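Local coordinates for protein transcriptional regulator URE2 (Saccharomyces cerevisiae, PDB 1K0D) that represses nitrogen catabolism genes by holding GATA activators in the cytoplasm, and reduces peroxides with glutathione through its glutathione transferase-like region, at residues B[85-90]-B[124-129]; B[34-39]-B[215-220]; B[72-77]-B[92-97]; B[135-140]-B[223-228]. All blocks are in the same frame, centred on the assembly; numbering follows the deposited sequence.

Contacts 1 and 2 bridge the thioredoxin-like N-terminal domain and the helical C-terminal domain; contact 3 lies within the former and contact 4 within the latter. Glutathione binds at contact 1 through Glu86 and Ser87. Contact 2, with its centre about 11 Å from that of contact 1, touches it where Val34 meets Ile90 and Phe219 meets Gln125 and His129; Ile36 is about 13 Å from the ligand, side chain to nearest atom. Contact 3 shares helix 87-102 with contact 1 and packs on contact 2 through Leu38 and Leu94. Contact 4 shares helix 112-142 with contact 1, and its centre is about 27 Å from that of contact 3, across the chain's centre.

Contact 1 (B[85-90]-B[124-129]); sequences WESGAI and FQTSGH. With GSH (glutathione), chain F.
With chi1 at 60°, Ser87 holds OG between its backbone N and carbonyl carbon, facing Thr126; Thr126, at 64°, turns OG1 back to Leu122 O of its own helix and presents CG2 across the gap. This methyl carbon lies 4.2 Å from Gly88 CA and 4.3 Å from Ser87 OG. The two helices therefore meet lightly, and a glycine stands where their backbones come nearest, with Gly88 CA 6.6 Å from Thr126 CA. Glu86 OE2, Ser87 N and Ser87 OG all bond glutathione. Glu86, the N-cap of helix 87-102, bends at chi2 (-65°) and brings OE2 to the amino group of the gamma-glutamyl part, GSH N1 donating to Glu86 OE2 at 3.0 Å. Ser87 N gives a nearly straight bond of 2.8 Å to GSH O12. Ser87 OG donates to the other carboxylate oxygen, GSH O11, although the modelled length is improbably short and therefore doubtful; Lys33 NZ also bonds to this hydroxyl. The second subunit adds a weak hydrogen bond from its Ser127 OG to Glu86 OE2. Both ends of the ligand's amino-acid head are thus recognised by two consecutive residues at a helix start, as in glutathione transferases, and the N-terminal end of helix 87-102 would be expected to favour the bound carboxylate electrostatically.

Contact 2 (B[34-39]-B[215-220]); sequences VAIVLS and ADLAFV
This is a small, buried, wholly apolar contact between the two domains, where helix 29-40 of the N-terminal domain leans on residues 215-220 of the helical C-terminal domain. Ile36 carries it from one side, with Leu217 and Val220 receiving it on the other; the backbones are nearest at Ile36 CA and Leu217 CA, 7.6 Å apart. The two branches of the isoleucine divide the work. CG2, anti to the backbone N, meets Leu217 CD2 at 4.0 Å, while the CG1 arm, extended at chi2 (176°), carries CD1 to within 3.9 Å of Val220 CG1. The isoleucine thus sends one methyl to each of two residues three positions apart, and both pairs cross obliquely, touching through methyl groups. Val220 places CG1 anti to its own backbone N (chi1 168°), which turns that methyl to the isoleucine. Val37 flanks the cluster at a looser distance and also packs on Leu91 and Leu94 of helix 87-102. On the C-terminal side Met247 of helix 238-248 touches both Leu217 and Val220, and Leu107 also reaches Leu217. Just before them, Asp216 OD2 accepts from Thr213 N and Thr213 OG1 bonds to Ala215 N, fixing the start of helix 214-217. That pairing is consistent with the N-capping box of the glutathione transferase superfamily, and the greasy seam between a thioredoxin-like domain and an all-helical one belongs to the same two-domain fold.

Contact 3 (B[72-77]-B[92-97]); sequences PALIDH and LHLVNK
Asp76 and Lys97 reach for each other from opposite directions and form a salt bridge, with Lys97 NZ 2.7 Å from Asp76 OD2 and 2.9 Å from Asp76 OD1. The position of OD2 is less sure than the rest, but the pairing of ammonium and carboxylate is plain. Lys97 gets there fully stretched: CG stands anti to the backbone N (chi1 -171°) and every later torsion is also extended. Two residues earlier on the same strand, Leu74 CD2 meets Leu94 CD2 at 4.1 Å, so an apolar pair lies beside the ionic one. The His93 ring comes doubtfully close to the carboxylate; ND1 of that ring is buried without a partner in the model. These side chains join strand 73-76 to helix 87-102 in the beta-beta-alpha half of a thioredoxin fold; the axes of strand 73-76 and helical segment 92-97 come within 11.5 Å, their N-to-C directions 31° apart. Pro72, just before the strand and preceded by a cis peptide bond, touches glutathione, as the cis-proline loop does in glutathione transferases. Further out, Tyr20 OH is a second partner for Lys97 NZ, and Met79 N gives a weak hydrogen bond to Asp76 OD1. Leu94 is backed by Val37 and Leu38 of helix 29-40. Within the helix, Asn96 ND2 folds back on Leu92 O at 2.7 Å, approaching above the carbonyl plane and from the face opposite to Asn96 N. Asn119 and Ser116 of the second subunit pack on Leu92 and His93.

Contact 4 (B[135-140]-B[223-228]); sequences QALHFR and NNVVDR
Leu137 is the tight part of this contact: its two methyls reach different residues of 223-228. CD1 lies 3.8 Å from Val225 CG1, the two side chains crossing at about a right angle, and CD2 lies 3.8 Å from Arg228 CB. The leucine keeps CG anti to the carbonyl carbon (chi1 -73°), which sets its two methyls against Val225 and the base of Arg228. Val225 answers with CG1 anti to the backbone N and is buried. Its other methyl, CG2, sits 3.7 Å above one face of the Arg228 guanidinium, offset toward the rim, so the valine supports both the leucine and the arginine head. Here helix 112-142, a long helix of the glutathione transferase-like C-terminal domain, meets the connection between helices 220-223 and 233-236. That connection is tightened by a short 3-10 turn, in which Arg228 N bonds to Val225 O at 3.0 Å, and Tyr141 OH is hydrogen-bonded to Arg228 O. Ile229 adds a further apolar touch to Leu137 and Ala136. The outer side is looser. Arg228 runs extended from CG to NE and only its base packs against the leucine, while the arginine as a whole is exposed. Arg140, also exposed, stays beyond contact distance of 223-228 and touches a crystal neighbour. Val226, by contrast, points away from 135-140 and packs on Tyr162 of helix 148-176 and on Ile233.

Contact 1 (B[85-90]-B[124-129])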
# COMPACT_ATOMS: atom_id res chain seq x y z
N TRP B 85 -2.33 8.26 8.06
CA TRP B 85 -2.87 8.48 6.73
C TRP B 85 -2.53 7.25 5.88
O TRP B 85 -1.65 6.48 6.24
CB TRP B 85 -2.30 9.77 6.12
CG TRP B 85 -0.83 9.92 6.27
CD1 TRP B 85 -0.14 10.14 7.43
CD2 TRP B 85 0.15 9.85 5.23
NE1 TRP B 85 1.21 10.21 7.17
CE2 TRP B 85 1.41 10.03 5.83
CE3 TRP B 85 0.07 9.65 3.84
CZ2 TRP B 85 2.60 10.02 5.09
CZ3 TRP B 85 1.26 9.64 3.11
CH2 TRP B 85 2.50 9.82 3.73
N GLU B 86 -3.23 7.10 4.76
CA GLU B 86 -3.12 5.93 3.86
C GLU B 86 -4.04 4.87 4.48
O GLU B 86 -3.80 4.41 5.59
CB GLU B 86 -1.69 5.39 3.78
CG GLU B 86 -0.76 6.18 2.85
CD GLU B 86 -1.19 6.12 1.39
OE1 GLU B 86 -1.05 7.15 0.69
OE2 GLU B 86 -1.64 5.05 0.91
N SER B 87 -5.10 4.50 3.76
CA SER B 87 -6.07 3.53 4.26
C SER B 87 -5.43 2.20 4.71
O SER B 87 -5.89 1.58 5.67
CB SER B 87 -7.12 3.26 3.18
OG SER B 87 -6.54 2.75 1.99
N GLY B 88 -4.38 1.78 4.00
CA GLY B 88 -3.70 0.55 4.36
C GLY B 88 -3.04 0.64 5.72
O GLY B 88 -3.07 -0.31 6.51
N ALA B 89 -2.44 1.79 6.01
CA ALA B 89 -1.77 1.98 7.30
C ALA B 89 -2.82 2.14 8.40
O ALA B 89 -2.63 1.69 9.53
CB ALA B 89 -0.85 3.21 7.25
N ILE B 90 -3.94 2.79 8.06
CA ILE B 90 -5.00 2.97 9.05
C ILE B 90 -5.55 1.60 9.48
O ILE B 90 -5.75 1.36 10.67
CB ILE B 90 -6.14 3.86 8.47
CG1 ILE B 90 -5.63 5.30 8.29
CG2 ILE B 90 -7.34 3.88 9.43
CD1 ILE B 90 -6.61 6.22 7.60
N PHE B 124 -1.83 -5.69 -2.16
CA PHE B 124 -2.31 -5.94 -3.52
C PHE B 124 -3.52 -5.04 -3.81
O PHE B 124 -3.62 -4.41 -4.86
CB PHE B 124 -2.70 -7.42 -3.67
CG PHE B 124 -3.27 -7.78 -5.01
CD1 PHE B 124 -2.60 -7.46 -6.19
CD2 PHE B 124 -4.47 -8.49 -5.09
CE1 PHE B 124 -3.10 -7.85 -7.43
CE2 PHE B 124 -4.98 -8.88 -6.33
CZ PHE B 124 -4.30 -8.56 -7.50
N GLN B 125 -4.44 -4.97 -2.85
CA GLN B 125 -5.64 -4.14 -3.01
C GLN B 125 -5.33 -2.64 -3.12
O GLN B 125 -5.77 -1.98 -4.05
CB GLN B 125 -6.60 -4.37 -1.83
CG GLN B 125 -7.99 -3.73 -2.02
CD GLN B 125 -8.01 -2.24 -1.73
OE1 GLN B 125 -8.59 -1.46 -2.48
NE2 GLN B 125 -7.39 -1.83 -0.63
N THR B 126 -4.56 -2.11 -2.17
CA THR B 126 -4.23 -0.69 -2.15
C THR B 126 -3.30 -0.24 -3.29
O THR B 126 -3.40 0.90 -3.76
CB THR B 126 -3.55 -0.28 -0.82
OG1 THR B 126 -2.30 -0.97 -0.69
CG2 THR B 126 -4.44 -0.65 0.36
N SER B 127 -2.42 -1.13 -3.72
CA SER B 127 -1.45 -0.80 -4.76
C SER B 127 -1.75 -1.31 -6.18
O SER B 127 -1.36 -0.66 -7.15
CB SER B 127 -0.06 -1.29 -4.33
OG SER B 127 0.25 -0.78 -3.04
N GLY B 128 -2.42 -2.45 -6.30
CA GLY B 128 -2.70 -2.97 -7.63
C GLY B 128 -4.14 -2.91 -8.09
O GLY B 128 -4.42 -2.93 -9.29
N HIS B 129 -5.06 -2.84 -7.14
CA HIS B 129 -6.49 -2.81 -7.39
C HIS B 129 -7.04 -1.37 -7.46
O HIS B 129 -7.43 -0.90 -8.53
CB HIS B 129 -7.16 -3.62 -6.27
CG HIS B 129 -8.66 -3.55 -6.24
ND1 HIS B 129 -9.34 -2.75 -5.35
CD2 HIS B 129 -9.60 -4.25 -6.93
CE1 HIS B 129 -10.64 -2.97 -5.48
NE2 HIS B 129 -10.82 -3.87 -6.43
N1 GSH F . -3.46 5.16 -1.53
CA1 GSH F . -4.38 6.03 -0.79
C1 GSH F . -5.14 5.30 0.35
O11 GSH F . -5.38 4.09 0.23
O12 GSH F . -5.49 6.02 1.39
CB1 GSH F . -5.37 6.69 -1.79
CG1 GSH F . -5.76 8.13 -1.36
CD1 GSH F . -6.74 8.74 -2.41
OE1 GSH F . -6.46 8.76 -3.62
N2 GSH F . -7.89 9.24 -1.89
CA2 GSH F . -8.91 9.87 -2.75
C2 GSH F . -8.80 11.41 -2.67
O2 GSH F . -8.36 11.98 -1.66
CB2 GSH F . -10.32 9.46 -2.28
SG2 GSH F . -10.72 7.70 -2.62
N3 GSH F . -9.21 12.11 -3.76
CA3 GSH F . -9.18 13.59 -3.86
C3 GSH F . -8.04 14.05 -4.78
O31 GSH F . -7.92 15.28 -4.94
O32 GSH F . -7.29 13.19 -5.31

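Contact 2 (B[34-39]-B[215-220])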
# COMPACT_ATOMS: atom_id res chain seq x y z
N VAL B 34 -12.10 2.45 5.57
CA VAL B 34 -11.70 2.66 6.95
C VAL B 34 -12.94 2.67 7.85
O VAL B 34 -12.91 2.12 8.94
CB VAL B 34 -10.93 4.01 7.12
CG1 VAL B 34 -10.68 4.27 8.59
CG2 VAL B 34 -9.57 3.94 6.38
N ALA B 35 -14.02 3.29 7.39
CA ALA B 35 -15.26 3.35 8.16
C ALA B 35 -15.72 1.92 8.47
O ALA B 35 -16.12 1.62 9.58
CB ALA B 35 -16.34 4.09 7.37
N ILE B 36 -15.63 1.05 7.47
CA ILE B 36 -16.02 -0.34 7.65
C ILE B 36 -15.23 -1.05 8.77
O ILE B 36 -15.82 -1.68 9.65
CB ILE B 36 -15.85 -1.13 6.34
CG1 ILE B 36 -16.97 -0.74 5.36
CG2 ILE B 36 -15.86 -2.63 6.62
CD1 ILE B 36 -16.84 -1.39 4.01
N VAL B 37 -13.91 -0.93 8.74
CA VAL B 37 -13.10 -1.58 9.77
C VAL B 37 -13.32 -0.94 11.13
O VAL B 37 -13.33 -1.61 12.16
CB VAL B 37 -11.60 -1.55 9.40
CG1 VAL B 37 -10.76 -2.12 10.54
CG2 VAL B 37 -11.39 -2.34 8.12
N LEU B 38 -13.47 0.38 11.12
CA LEU B 38 -13.72 1.14 12.34
C LEU B 38 -15.03 0.60 12.95
O LEU B 38 -15.14 0.36 14.16
CB LEU B 38 -13.87 2.62 11.97
CG LEU B 38 -13.17 3.78 12.68
CD1 LEU B 38 -11.79 3.40 13.21
CD2 LEU B 38 -13.07 4.95 11.69
N SER B 39 -16.04 0.41 12.10
CA SER B 39 -17.33 -0.07 12.56
C SER B 39 -17.29 -1.53 13.00
O SER B 39 -17.83 -1.87 14.05
CB SER B 39 -18.38 0.12 11.47
OG SER B 39 -19.57 -0.57 11.81
N ALA B 215 -8.32 -8.21 4.90
CA ALA B 215 -7.93 -8.51 3.52
C ALA B 215 -9.17 -8.63 2.65
O ALA B 215 -9.16 -8.23 1.48
CB ALA B 215 -7.14 -9.81 3.47
N ASP B 216 -10.24 -9.18 3.22
CA ASP B 216 -11.49 -9.34 2.48
C ASP B 216 -12.25 -8.02 2.43
O ASP B 216 -12.70 -7.59 1.37
CB ASP B 216 -12.39 -10.38 3.16
CG ASP B 216 -11.73 -11.73 3.33
OD1 ASP B 216 -11.55 -12.44 2.32
OD2 ASP B 216 -11.37 -12.07 4.47
N LEU B 217 -12.38 -7.38 3.59
CA LEU B 217 -13.11 -6.12 3.69
C LEU B 217 -12.56 -4.96 2.84
O LEU B 217 -13.33 -4.13 2.36
CB LEU B 217 -13.17 -5.69 5.17
CG LEU B 217 -13.98 -6.60 6.10
CD1 LEU B 217 -13.80 -6.17 7.55
CD2 LEU B 217 -15.46 -6.54 5.73
N ALA B 218 -11.25 -4.92 2.65
CA ALA B 218 -10.62 -3.86 1.88
C ALA B 218 -11.13 -3.72 0.45
O ALA B 218 -11.08 -2.64 -0.12
CB ALA B 218 -9.09 -4.05 1.86
N PHE B 219 -11.62 -4.82 -0.13
CA PHE B 219 -12.11 -4.79 -1.51
C PHE B 219 -13.55 -4.31 -1.65
O PHE B 219 -13.95 -3.79 -2.69
CB PHE B 219 -12.02 -6.18 -2.15
CG PHE B 219 -10.62 -6.63 -2.45
CD1 PHE B 219 -9.87 -7.29 -1.48
CD2 PHE B 219 -10.05 -6.39 -3.70
CE1 PHE B 219 -8.57 -7.72 -1.76
CE2 PHE B 219 -8.75 -6.81 -3.99
CZ PHE B 219 -8.00 -7.47 -3.02
N VAL B 220 -14.32 -4.50 -0.58
CA VAL B 220 -15.73 -4.15 -0.55
C VAL B 220 -16.17 -2.80 -1.11
O VAL B 220 -17.05 -2.74 -1.96
CB VAL B 220 -16.29 -4.32 0.89
CG1 VAL B 220 -17.66 -3.70 1.01
CG2 VAL B 220 -16.37 -5.80 1.23

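Contact 3 (B[72-77]-B[92-97])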
# COMPACT_ATOMS: atom_id res chain seq x y z
N PRO B 72 -8.42 8.82 2.90
CA PRO B 72 -8.69 9.17 4.29
C PRO B 72 -7.47 9.44 5.16
O PRO B 72 -6.33 9.12 4.80
CB PRO B 72 -9.44 7.95 4.79
CG PRO B 72 -8.64 6.84 4.15
CD PRO B 72 -8.45 7.35 2.72
N ALA B 73 -7.72 10.03 6.31
CA ALA B 73 -6.70 10.32 7.31
C ALA B 73 -7.48 10.09 8.60
O ALA B 73 -8.67 10.42 8.68
CB ALA B 73 -6.22 11.76 7.22
N LEU B 74 -6.83 9.50 9.59
CA LEU B 74 -7.49 9.22 10.85
C LEU B 74 -6.74 9.83 12.02
O LEU B 74 -5.52 9.82 12.06
CB LEU B 74 -7.60 7.72 11.07
CG LEU B 74 -8.34 7.33 12.34
CD1 LEU B 74 -9.84 7.54 12.11
CD2 LEU B 74 -8.06 5.87 12.71
N ILE B 75 -7.48 10.36 12.98
CA ILE B 75 -6.84 10.91 14.15
C ILE B 75 -7.22 10.03 15.33
O ILE B 75 -8.40 9.86 15.64
CB ILE B 75 -7.26 12.37 14.41
CG1 ILE B 75 -6.85 13.25 13.22
CG2 ILE B 75 -6.58 12.88 15.67
CD1 ILE B 75 -7.04 14.74 13.45
N ASP B 76 -6.22 9.43 15.96
CA ASP B 76 -6.42 8.57 17.11
C ASP B 76 -6.25 9.48 18.34
O ASP B 76 -5.15 9.58 18.89
CB ASP B 76 -5.37 7.46 17.11
CG ASP B 76 -5.61 6.43 18.20
OD1 ASP B 76 -6.05 6.82 19.30
OD2 ASP B 76 -5.34 5.23 17.96
N HIS B 77 -7.32 10.14 18.75
CA HIS B 77 -7.28 11.07 19.88
C HIS B 77 -6.69 10.48 21.15
O HIS B 77 -5.90 11.14 21.83
CB HIS B 77 -8.69 11.61 20.18
CG HIS B 77 -9.30 12.31 19.01
ND1 HIS B 77 -8.72 13.41 18.43
CD2 HIS B 77 -10.41 12.03 18.28
CE1 HIS B 77 -9.44 13.78 17.38
NE2 HIS B 77 -10.47 12.96 17.28
N LEU B 92 -4.09 -1.40 9.43
CA LEU B 92 -3.12 -2.11 10.26
C LEU B 92 -3.07 -1.49 11.65
O LEU B 92 -2.90 -2.19 12.64
CB LEU B 92 -1.73 -2.11 9.62
CG LEU B 92 -1.57 -2.99 8.37
CD1 LEU B 92 -0.11 -2.99 7.93
CD2 LEU B 92 -2.04 -4.42 8.66
N HIS B 93 -3.22 -0.18 11.74
CA HIS B 93 -3.20 0.46 13.04
C HIS B 93 -4.40 -0.01 13.86
O HIS B 93 -4.28 -0.33 15.04
CB HIS B 93 -3.23 1.98 12.89
CG HIS B 93 -3.12 2.71 14.19
ND1 HIS B 93 -4.20 3.27 14.82
CD2 HIS B 93 -2.05 2.94 14.99
CE1 HIS B 93 -3.81 3.82 15.96
NE2 HIS B 93 -2.51 3.63 16.08
N LEU B 94 -5.57 -0.05 13.22
CA LEU B 94 -6.79 -0.47 13.90
C LEU B 94 -6.78 -1.92 14.40
O LEU B 94 -7.12 -2.18 15.56
CB LEU B 94 -8.00 -0.23 13.00
CG LEU B 94 -8.25 1.25 12.71
CD1 LEU B 94 -9.51 1.41 11.88
CD2 LEU B 94 -8.39 2.01 14.03
N VAL B 95 -6.40 -2.87 13.55
CA VAL B 95 -6.40 -4.26 14.01
C VAL B 95 -5.30 -4.51 15.03
O VAL B 95 -5.48 -5.30 15.95
CB VAL B 95 -6.30 -5.26 12.83
CG1 VAL B 95 -7.47 -5.04 11.89
CG2 VAL B 95 -4.97 -5.10 12.10
N ASN B 96 -4.16 -3.83 14.88
CA ASN B 96 -3.06 -3.99 15.84
C ASN B 96 -3.51 -3.50 17.21
O ASN B 96 -3.29 -4.17 18.22
CB ASN B 96 -1.82 -3.21 15.39
CG ASN B 96 -0.88 -4.05 14.55
OD1 ASN B 96 -0.15 -4.89 15.07
ND2 ASN B 96 -0.91 -3.84 13.24
N LYS B 97 -4.16 -2.34 17.23
CA LYS B 97 -4.65 -1.75 18.46
C LYS B 97 -5.72 -2.61 19.12
O LYS B 97 -5.67 -2.86 20.32
CB LYS B 97 -5.21 -0.35 18.20
CG LYS B 97 -5.52 0.42 19.47
CD LYS B 97 -5.86 1.87 19.20
CE LYS B 97 -5.99 2.64 20.51
NZ LYS B 97 -6.19 4.09 20.27

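Contact 4 (B[135-140]-B[223-228])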
# COMPACT_ATOMS: atom_id res chain seq x y z
N GLN B 135 -7.37 4.82 -12.37
CA GLN B 135 -6.90 5.26 -13.67
C GLN B 135 -7.95 5.00 -14.75
O GLN B 135 -8.09 5.80 -15.67
CB GLN B 135 -5.58 4.57 -14.04
CG GLN B 135 -4.45 4.75 -13.03
CD GLN B 135 -4.45 6.12 -12.37
OE1 GLN B 135 -4.66 6.23 -11.17
NE2 GLN B 135 -4.22 7.17 -13.15
N ALA B 136 -8.68 3.89 -14.64
CA ALA B 136 -9.70 3.56 -15.62
C ALA B 136 -10.81 4.59 -15.55
O ALA B 136 -11.29 5.08 -16.57
CB ALA B 136 -10.26 2.16 -15.39
N LEU B 137 -11.23 4.92 -14.33
CA LEU B 137 -12.29 5.91 -14.16
C LEU B 137 -11.82 7.25 -14.73
O LEU B 137 -12.59 7.95 -15.39
CB LEU B 137 -12.64 6.07 -12.67
CG LEU B 137 -13.42 4.93 -12.02
CD1 LEU B 137 -13.45 5.12 -10.51
CD2 LEU B 137 -14.84 4.89 -12.58
N HIS B 138 -10.56 7.60 -14.48
CA HIS B 138 -10.04 8.87 -14.97
C HIS B 138 -10.09 9.01 -16.50
O HIS B 138 -10.64 9.98 -17.01
CB HIS B 138 -8.59 9.08 -14.52
CG HIS B 138 -7.99 10.35 -15.04
ND1 HIS B 138 -8.33 11.59 -14.54
CD2 HIS B 138 -7.15 10.58 -16.08
CE1 HIS B 138 -7.73 12.53 -15.25
NE2 HIS B 138 -7.01 11.94 -16.20
N PHE B 139 -9.52 8.05 -17.22
CA PHE B 139 -9.52 8.14 -18.68
C PHE B 139 -10.89 7.93 -19.31
O PHE B 139 -11.16 8.42 -20.40
CB PHE B 139 -8.51 7.17 -19.28
CG PHE B 139 -7.08 7.58 -19.05
CD1 PHE B 139 -6.30 6.95 -18.07
CD2 PHE B 139 -6.53 8.63 -19.77
CE1 PHE B 139 -5.00 7.38 -17.82
CE2 PHE B 139 -5.23 9.07 -19.53
CZ PHE B 139 -4.46 8.44 -18.55
N ARG B 140 -11.76 7.21 -18.62
CA ARG B 140 -13.09 6.97 -19.14
C ARG B 140 -13.95 8.22 -18.97
O ARG B 140 -14.75 8.54 -19.85
CB ARG B 140 -13.73 5.78 -18.41
CG ARG B 140 -15.20 5.55 -18.76
CD ARG B 140 -15.36 4.84 -20.09
NE ARG B 140 -16.75 4.82 -20.55
CZ ARG B 140 -17.39 5.88 -21.05
NH1 ARG B 140 -18.65 5.77 -21.44
NH2 ARG B 140 -16.76 7.04 -21.18
N ASN B 223 -15.56 -2.92 -4.99
CA ASN B 223 -16.34 -3.89 -5.76
C ASN B 223 -17.67 -3.26 -6.17
O ASN B 223 -18.36 -3.76 -7.06
CB ASN B 223 -16.61 -5.15 -4.93
CG ASN B 223 -15.34 -5.89 -4.57
OD1 ASN B 223 -14.42 -6.01 -5.37
ND2 ASN B 223 -15.29 -6.42 -3.34
N ASN B 224 -18.02 -2.15 -5.53
CA ASN B 224 -19.28 -1.45 -5.81
C ASN B 224 -19.13 -0.35 -6.85
O ASN B 224 -20.12 0.17 -7.36
CB ASN B 224 -19.82 -0.85 -4.50
CG ASN B 224 -19.98 -1.88 -3.39
OD1 ASN B 224 -20.17 -1.52 -2.23
ND2 ASN B 224 -19.90 -3.15 -3.75
N VAL B 225 -17.89 0.01 -7.17
CA VAL B 225 -17.59 1.08 -8.11
C VAL B 225 -17.22 0.61 -9.52
O VAL B 225 -17.40 1.35 -10.49
CB VAL B 225 -16.43 1.96 -7.55
CG1 VAL B 225 -15.88 2.89 -8.62
CG2 VAL B 225 -16.94 2.77 -6.37
N VAL B 226 -16.74 -0.62 -9.63
CA VAL B 226 -16.30 -1.14 -10.92
C VAL B 226 -17.36 -1.23 -12.02
O VAL B 226 -17.02 -1.36 -13.20
CB VAL B 226 -15.57 -2.49 -10.73
CG1 VAL B 226 -14.34 -2.27 -9.85
CG2 VAL B 226 -16.50 -3.52 -10.09
N ASP B 227 -18.63 -1.14 -11.65
CA ASP B 227 -19.71 -1.17 -12.63
C ASP B 227 -19.55 0.05 -13.54
O ASP B 227 -19.88 0.01 -14.73
CB ASP B 227 -21.05 -1.10 -11.91
CG ASP B 227 -21.18 0.15 -11.06
OD1 ASP B 227 -20.43 0.29 -10.07
OD2 ASP B 227 -22.02 1.02 -11.39
N ARG B 228 -19.05 1.15 -12.97
CA ARG B 228 -18.85 2.39 -13.70
C ARG B 228 -17.85 2.28 -14.85
O ARG B 228 -17.77 3.16 -15.69
CB ARG B 228 -18.39 3.51 -12.76
CG ARG B 228 -19.40 3.88 -11.67
CD ARG B 228 -18.74 4.81 -10.66
NE ARG B 228 -19.54 4.99 -9.45
CZ ARG B 228 -19.08 5.54 -8.33
NH1 ARG B 228 -17.82 5.95 -8.27
NH2 ARG B 228 -19.88 5.67 -7.28